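Local coordinates for protein phosphoinositol-specific phospholipase C (Pseudomonas sp., PDB 5FYR) that probably cleaves phosphoinositides as a calcium-dependent phospholipase C, and binds a calcium ion and inositol together in what is probably its active site, at residues A[26-31]-A[45-50]; A[167-172]-A[255-260]. All blocks are in the same frame, centred on the assembly; numbering follows the deposited sequence.

In the fold
Contact 1 closes before contact 2 opens along the chain, and their centres lie about 25 Å apart on opposite sides of the molecular centre. Contact 1 sets the loop after strand 20-25 against strand 46-52. Contact 2 lies nearer the surface, where the turn following helix 165-168 meets the link between helix 249-254 and strand 258-262. The two converge on the inositol: Glu48 of contact 1 and Arg260 of contact 2 form a salt bridge, OE1 to NH2 3.0 Å, and both bond to the ligand. One strand therefore brings calcium ligands and another an arginine to the same pocket, consistent with the TIM-barrel clan of this family.

Contact 1 (A[26-31]-A[45-50]); sequences HNCYEK and RTLELD. With CA (calcium ion), chain F; INS (1,2,3,4,5,6-hexahydroxy-cyclohexane), chain E.
Residues 26-29 run at 72° to residues 47-50 of strand 46-52, Asn27 and Glu48 coming closest with CA atoms 5.4 Å apart; a type I turn spans Asn27 to Glu30. The backbone N of Asn27 donates to Glu48 OE1 over 2.9 Å, meeting it from above the carboxylate plane. Glu48 reaches this position with CG anti to its own N (chi1 -177°) and an extended chain, and its other oxygen, OE2, binds calcium at 2.3 Å and accepts a hydrogen bond from inositol O3. Amide OD1 of Asn27 is a neutral calcium ligand at 2.4 Å, while Asp50 chelates unevenly, OD1 at 2.3 Å and OD2 at 2.7 Å. With Asp119, inositol O2 and a water they complete the calcium site, consistent with the catalytic centre of a calcium-dependent phospholipase C; the metal is what lets so many oxygens crowd together. Tyr29 steadies Asp50: its hydroxyl donates to OD2 over 2.8 Å from above the carboxylate plane, while the backbone O of Glu48 sits at the ring edge. Asn27 ND2 donates to Glu30 OE2, which should limit rotation of the amide. Away from the calcium, Tyr29 CB packs on Leu49 CD2 and the sulfur of Cys28, disulfide-bonded to Cys25, rests against Leu47 CB.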
loop_
_atom_site.group_PDB
_atom_site.type_symbol
_atom_site.label_atom_id
_atom_site.label_comp_id
_atom_site.label_asym_id
_atom_site.label_seq_id
_atom_site.Cartn_x
_atom_site.Cartn_y
_atom_site.Cartn_z
ATOM N N HIS A 26 -9.482 -3.363 -4.910
ATOM C CA HIS A 26 -8.707 -4.524 -5.266
ATOM C C HIS A 26 -8.521 -4.501 -6.804
ATOM O O HIS A 26 -9.487 -4.611 -7.578
ATOM C CB HIS A 26 -9.445 -5.786 -4.842
ATOM C CG HIS A 26 -8.693 -7.061 -5.100
ATOM N ND1 HIS A 26 -9.188 -8.282 -4.707
ATOM C CD2 HIS A 26 -7.461 -7.315 -5.622
ATOM C CE1 HIS A 26 -8.348 -9.241 -5.066
ATOM N NE2 HIS A 26 -7.293 -8.679 -5.614
ATOM N N ASN A 27 -7.267 -4.322 -7.229
ATOM C CA ASN A 27 -6.918 -4.359 -8.637
ATOM C C ASN A 27 -7.638 -3.300 -9.454
ATOM O O ASN A 27 -7.964 -3.489 -10.625
ATOM C CB ASN A 27 -7.104 -5.710 -9.254
ATOM C CG ASN A 27 -6.069 -6.736 -8.865
ATOM O OD1 ASN A 27 -5.174 -6.528 -8.062
ATOM N ND2 ASN A 27 -6.170 -7.854 -9.501
ATOM N N CYS A 28 -7.799 -2.116 -8.873
ATOM C CA CYS A 28 -8.601 -1.072 -9.553
ATOM C C CYS A 28 -7.982 -0.361 -10.757
ATOM O O CYS A 28 -8.601 0.534 -11.346
ATOM C CB CYS A 28 -9.105 -0.024 -8.568
ATOM S SG CYS A 28 -7.851 0.816 -7.623
ATOM N N TYR A 29 -6.751 -0.758 -11.080
ATOM C CA TYR A 29 -6.103 -0.404 -12.342
ATOM C C TYR A 29 -6.716 -1.132 -13.531
ATOM O O TYR A 29 -6.458 -0.755 -14.683
ATOM C CB TYR A 29 -4.594 -0.747 -12.298
ATOM C CG TYR A 29 -4.321 -2.210 -12.237
ATOM C CD1 TYR A 29 -4.260 -2.965 -13.413
ATOM C CD2 TYR A 29 -4.186 -2.876 -11.019
ATOM C CE1 TYR A 29 -4.062 -4.318 -13.352
ATOM C CE2 TYR A 29 -4.034 -4.244 -10.955
ATOM C CZ TYR A 29 -3.971 -4.972 -12.127
ATOM O OH TYR A 29 -3.818 -6.345 -12.134
ATOM N N GLU A 30 -7.499 -2.177 -13.296
ATOM C CA GLU A 30 -8.095 -2.888 -14.404
ATOM C C GLU A 30 -9.308 -2.143 -14.931
ATOM O O GLU A 30 -10.109 -1.631 -14.185
ATOM C CB GLU A 30 -8.506 -4.318 -14.023
ATOM C CG GLU A 30 -7.335 -5.218 -13.634
ATOM C CD GLU A 30 -7.779 -6.669 -13.415
ATOM O OE1 GLU A 30 -8.323 -7.267 -14.352
ATOM O OE2 GLU A 30 -7.532 -7.210 -12.319
ATOM N N LYS A 31 -9.434 -2.143 -16.257
ATOM C CA LYS A 31 -10.491 -1.434 -16.941
ATOM C C LYS A 31 -11.887 -1.857 -16.504
ATOM O O LYS A 31 -12.825 -1.032 -16.431
ATOM C CB LYS A 31 -10.322 -1.588 -18.476
ATOM C CG LYS A 31 -9.137 -0.866 -19.070
ATOM C CD LYS A 31 -9.137 -1.047 -20.596
ATOM C CE LYS A 31 -8.080 -0.218 -21.282
ATOM N NZ LYS A 31 -7.887 -0.702 -22.674
ATOM N N ARG A 45 -9.455 6.196 -0.832
ATOM C CA ARG A 45 -8.101 6.756 -0.692
ATOM C C ARG A 45 -7.025 5.674 -0.652
ATOM O O ARG A 45 -5.877 6.001 -0.387
ATOM C CB ARG A 45 -8.001 7.658 0.555
ATOM C CG ARG A 45 -8.829 8.927 0.468
ATOM C CD ARG A 45 -8.199 10.038 -0.372
ATOM N NE ARG A 45 -9.113 11.168 -0.638
ATOM C CZ ARG A 45 -9.970 11.178 -1.645
ATOM N NH1 ARG A 45 -10.070 10.143 -2.497
ATOM N NH2 ARG A 45 -10.754 12.214 -1.827
ATOM N N THR A 46 -7.367 4.415 -0.947
ATOM C CA THR A 46 -6.391 3.312 -0.986
ATOM C C THR A 46 -6.605 2.548 -2.261
ATOM O O THR A 46 -7.711 2.039 -2.524
ATOM C CB THR A 46 -6.525 2.405 0.250
ATOM O OG1 THR A 46 -6.250 3.176 1.435
ATOM C CG2 THR A 46 -5.563 1.246 0.171
ATOM N N LEU A 47 -5.541 2.477 -3.078
ATOM C CA LEU A 47 -5.557 1.944 -4.441
ATOM C C LEU A 47 -4.540 0.782 -4.544
ATOM O O LEU A 47 -3.877 0.442 -3.573
ATOM C CB LEU A 47 -5.245 3.069 -5.477
ATOM C CG LEU A 47 -6.332 4.199 -5.657
ATOM C CD1 LEU A 47 -6.442 5.188 -4.549
ATOM C CD2 LEU A 47 -5.974 4.955 -6.898
ATOM N N GLU A 48 -4.495 0.176 -5.719
ATOM C CA GLU A 48 -3.618 -0.932 -6.010
ATOM C C GLU A 48 -3.134 -0.919 -7.466
ATOM O O GLU A 48 -3.910 -0.661 -8.362
ATOM C CB GLU A 48 -4.344 -2.256 -5.690
ATOM C CG GLU A 48 -3.476 -3.506 -5.894
ATOM C CD GLU A 48 -4.149 -4.810 -5.446
ATOM O OE1 GLU A 48 -5.378 -4.804 -5.148
ATOM O OE2 GLU A 48 -3.449 -5.866 -5.449
ATOM N N LEU A 49 -1.860 -1.274 -7.657
ATOM C CA LEU A 49 -1.230 -1.446 -8.949
ATOM C C LEU A 49 -0.469 -2.753 -8.921
ATOM O O LEU A 49 0.369 -2.962 -8.039
ATOM C CB LEU A 49 -0.269 -0.289 -9.229
ATOM C CG LEU A 49 -0.928 1.027 -9.498
ATOM C CD1 LEU A 49 0.021 2.195 -9.336
ATOM C CD2 LEU A 49 -1.625 1.083 -10.865
ATOM N N ASP A 50 -0.686 -3.593 -9.932
ATOM C CA ASP A 50 0.126 -4.797 -10.139
ATOM C C ASP A 50 1.197 -4.480 -11.174
ATOM O O ASP A 50 0.860 -4.112 -12.287
ATOM C CB ASP A 50 -0.766 -5.953 -10.634
ATOM C CG ASP A 50 -1.772 -6.425 -9.582
ATOM O OD1 ASP A 50 -1.816 -5.875 -8.469
ATOM O OD2 ASP A 50 -2.588 -7.305 -9.828
HETATM CA CA CA F . -3.070 -7.322 -7.205
HETATM C C1 INS E . -3.289 -10.869 -4.570
HETATM C C2 INS E . -4.203 -9.644 -4.497
HETATM C C3 INS E . -3.868 -8.672 -3.429
HETATM C C4 INS E . -2.425 -8.483 -3.172
HETATM C C5 INS E . -1.529 -9.645 -3.287
HETATM C C6 INS E . -1.834 -10.604 -4.354
HETATM O O1 INS E . -3.504 -11.410 -5.871
HETATM O O2 INS E . -4.042 -8.985 -5.768
HETATM O O3 INS E . -4.613 -7.462 -3.545
HETATM O O4 INS E . -2.204 -7.629 -2.081
HETATM O O5 INS E . -0.144 -9.414 -3.046
HETATM O O6 INS E . -1.017 -11.720 -4.423
HETATM O O HOH W 1 -3.376 -9.568 -8.214
#

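Contact 2 (A[167-172]-A[255-260]); sequences GNLKGK and YSHIGR. With INS (1,2,3,4,5,6-hexahydroxy-cyclohexane), chain E.
With CG anti to the backbone N (chi1 -176°) and the chain extended on to CD, Lys170 lays CD over one face of the Tyr255 ring, 4.0 Å from the centroid and 20° off the ring normal, a CH-pi contact. Lysine suits this exposed place because its methylene groups can cover an aromatic ring while the bends beyond CD turn the ammonium away. Gly167 CA comes to the edge of the same ring, 4.3 Å from CE2. A serine in place of Tyr255 would probably leave the Lys170 methylenes without their aromatic platform and open a gap beside Gly167. Ser256 carries the polar link: its OG, anti to its own carbonyl carbon (chi1 -62°), donates to Lys172 O over 2.7 Å in the carbonyl plane, and accepts from a water that in turn accepts from Gly171 N. A short side chain suits the place, since Ser256 CB lies 3.3 Å from Leu169 O and OG, one bond further, reaches Lys172 O. Leu169 points inward, its CB 3.3 Å from Tyr255 O and its CD1 against His257 CD2, while His257 NE2 bonds to Gln166 O. The extended Arg260 donates from NH2 to inositol O3 and from NH1 to O4. The type II turn from Leu169 to Lys172, with Gly171 at positive phi, thus docks on a Schellman motif, in which Ser256 is the C-prime residue ending helix 249-254 before strand 258-262 leads to the inositol pocket.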
loop_
_atom_site.group_PDB
_atom_site.type_symbol
_atom_site.label_atom_id
_atom_site.label_comp_id
_atom_site.label_asym_id
_atom_site.label_seq_id
_atom_site.Cartn_x
_atom_site.Cartn_y
_atom_site.Cartn_z
ATOM N N GLY A 167 8.484 -4.181 16.355
ATOM C CA GLY A 167 8.098 -4.297 17.722
ATOM C C GLY A 167 7.887 -2.975 18.433
ATOM O O GLY A 167 7.097 -2.921 19.377
ATOM N N ASN A 168 8.575 -1.914 18.019
ATOM C CA ASN A 168 8.411 -0.619 18.723
ATOM C C ASN A 168 7.099 0.082 18.437
ATOM O O ASN A 168 6.672 0.944 19.178
ATOM C CB ASN A 168 9.582 0.296 18.465
ATOM C CG ASN A 168 10.848 -0.195 19.136
ATOM O OD1 ASN A 168 10.820 -1.026 20.048
ATOM N ND2 ASN A 168 11.977 0.346 18.703
ATOM N N LEU A 169 6.422 -0.317 17.372
ATOM C CA LEU A 169 5.089 0.207 17.112
ATOM C C LEU A 169 4.039 -0.238 18.118
ATOM O O LEU A 169 3.020 0.449 18.238
ATOM C CB LEU A 169 4.619 -0.150 15.714
ATOM C CG LEU A 169 5.169 0.771 14.602
ATOM C CD1 LEU A 169 5.048 0.090 13.258
ATOM C CD2 LEU A 169 4.506 2.119 14.582
ATOM N N LYS A 170 4.262 -1.357 18.820
ATOM C CA LYS A 170 3.265 -1.831 19.754
ATOM C C LYS A 170 3.063 -0.753 20.830
ATOM O O LYS A 170 4.013 -0.330 21.474
ATOM C CB LYS A 170 3.686 -3.164 20.393
ATOM C CG LYS A 170 2.648 -3.764 21.317
ATOM C CD LYS A 170 3.088 -5.140 21.811
ATOM C CE LYS A 170 4.336 -5.079 22.647
ATOM N NZ LYS A 170 4.166 -5.288 24.088
ATOM N N GLY A 171 1.828 -0.332 20.996
ATOM C CA GLY A 171 1.434 0.690 21.967
ATOM C C GLY A 171 1.615 2.120 21.501
ATOM O O GLY A 171 1.419 3.077 22.306
ATOM N N LYS A 172 1.978 2.266 20.205
ATOM C CA LYS A 172 2.188 3.591 19.677
ATOM C C LYS A 172 1.111 3.960 18.645
ATOM O O LYS A 172 0.524 3.147 17.961
ATOM C CB LYS A 172 3.597 3.693 19.038
ATOM C CG LYS A 172 4.771 3.518 19.997
ATOM C CD LYS A 172 5.109 4.771 20.794
ATOM C CE LYS A 172 6.357 4.528 21.639
ATOM N NZ LYS A 172 6.631 5.639 22.567
ATOM N N TYR A 255 -0.479 -4.409 17.336
ATOM C CA TYR A 255 0.917 -3.998 17.135
ATOM C C TYR A 255 1.017 -2.667 16.394
ATOM O O TYR A 255 2.114 -2.221 16.108
ATOM C CB TYR A 255 1.707 -5.083 16.334
ATOM C CG TYR A 255 2.459 -6.006 17.257
ATOM C CD1 TYR A 255 1.826 -7.033 17.964
ATOM C CD2 TYR A 255 3.801 -5.806 17.484
ATOM C CE1 TYR A 255 2.539 -7.841 18.864
ATOM C CE2 TYR A 255 4.499 -6.601 18.353
ATOM C CZ TYR A 255 3.842 -7.604 19.057
ATOM O OH TYR A 255 4.603 -8.333 19.921
ATOM N N SER A 256 -0.114 -1.983 16.168
ATOM C CA SER A 256 -0.105 -0.724 15.400
ATOM C C SER A 256 0.584 -0.896 14.033
ATOM O O SER A 256 1.281 -0.002 13.543
ATOM C CB SER A 256 0.482 0.448 16.175
ATOM O OG SER A 256 -0.285 0.693 17.316
ATOM N N HIS A 257 0.346 -2.059 13.424
ATOM C CA HIS A 257 0.697 -2.265 12.023
ATOM C C HIS A 257 -0.561 -2.036 11.175
ATOM O O HIS A 257 -1.618 -2.469 11.567
ATOM C CB HIS A 257 1.215 -3.670 11.751
ATOM C CG HIS A 257 2.488 -4.029 12.452
ATOM N ND1 HIS A 257 3.170 -5.198 12.170
ATOM C CD2 HIS A 257 3.227 -3.386 13.384
ATOM C CE1 HIS A 257 4.233 -5.280 12.938
ATOM N NE2 HIS A 257 4.286 -4.196 13.681
ATOM N N ILE A 258 -0.415 -1.475 9.973
ATOM C CA ILE A 258 -1.582 -1.295 9.112
ATOM C C ILE A 258 -1.934 -2.605 8.424
ATOM O O ILE A 258 -1.119 -3.126 7.609
ATOM C CB ILE A 258 -1.367 -0.192 8.055
ATOM C CG1 ILE A 258 -0.920 1.109 8.699
ATOM C CG2 ILE A 258 -2.608 -0.049 7.210
ATOM C CD1 ILE A 258 -1.815 1.629 9.794
ATOM N N GLY A 259 -3.083 -3.174 8.793
ATOM C CA GLY A 259 -3.502 -4.455 8.236
ATOM C C GLY A 259 -4.424 -4.303 7.073
ATOM O O GLY A 259 -5.355 -3.487 7.089
ATOM N N ARG A 260 -4.133 -5.093 6.040
ATOM C CA ARG A 260 -4.974 -5.128 4.855
ATOM C C ARG A 260 -5.473 -6.554 4.613
ATOM O O ARG A 260 -4.709 -7.509 4.705
ATOM C CB ARG A 260 -4.184 -4.654 3.616
ATOM C CG ARG A 260 -4.975 -4.655 2.312
ATOM C CD ARG A 260 -4.269 -3.848 1.228
ATOM N NE ARG A 260 -4.857 -3.935 -0.105
ATOM C CZ ARG A 260 -4.681 -4.965 -0.906
ATOM N NH1 ARG A 260 -3.964 -6.021 -0.525
ATOM N NH2 ARG A 260 -5.177 -4.919 -2.131
HETATM C C1 INS E . -3.289 -10.869 -4.570
HETATM C C2 INS E . -4.203 -9.644 -4.497
HETATM C C3 INS E . -3.868 -8.672 -3.429
HETATM C C4 INS E . -2.425 -8.483 -3.172
HETATM C C5 INS E . -1.529 -9.645 -3.287
HETATM C C6 INS E . -1.834 -10.604 -4.354
HETATM O O1 INS E . -3.504 -11.410 -5.871
HETATM O O2 INS E . -4.042 -8.985 -5.768
HETATM O O3 INS E . -4.613 -7.462 -3.545
HETATM O O4 INS E . -2.204 -7.629 -2.081
HETATM O O5 INS E . -0.144 -9.414 -3.046
HETATM O O6 INS E . -1.017 -11.720 -4.423
HETATM O O HOH W 2 -0.499 -0.790 19.511
#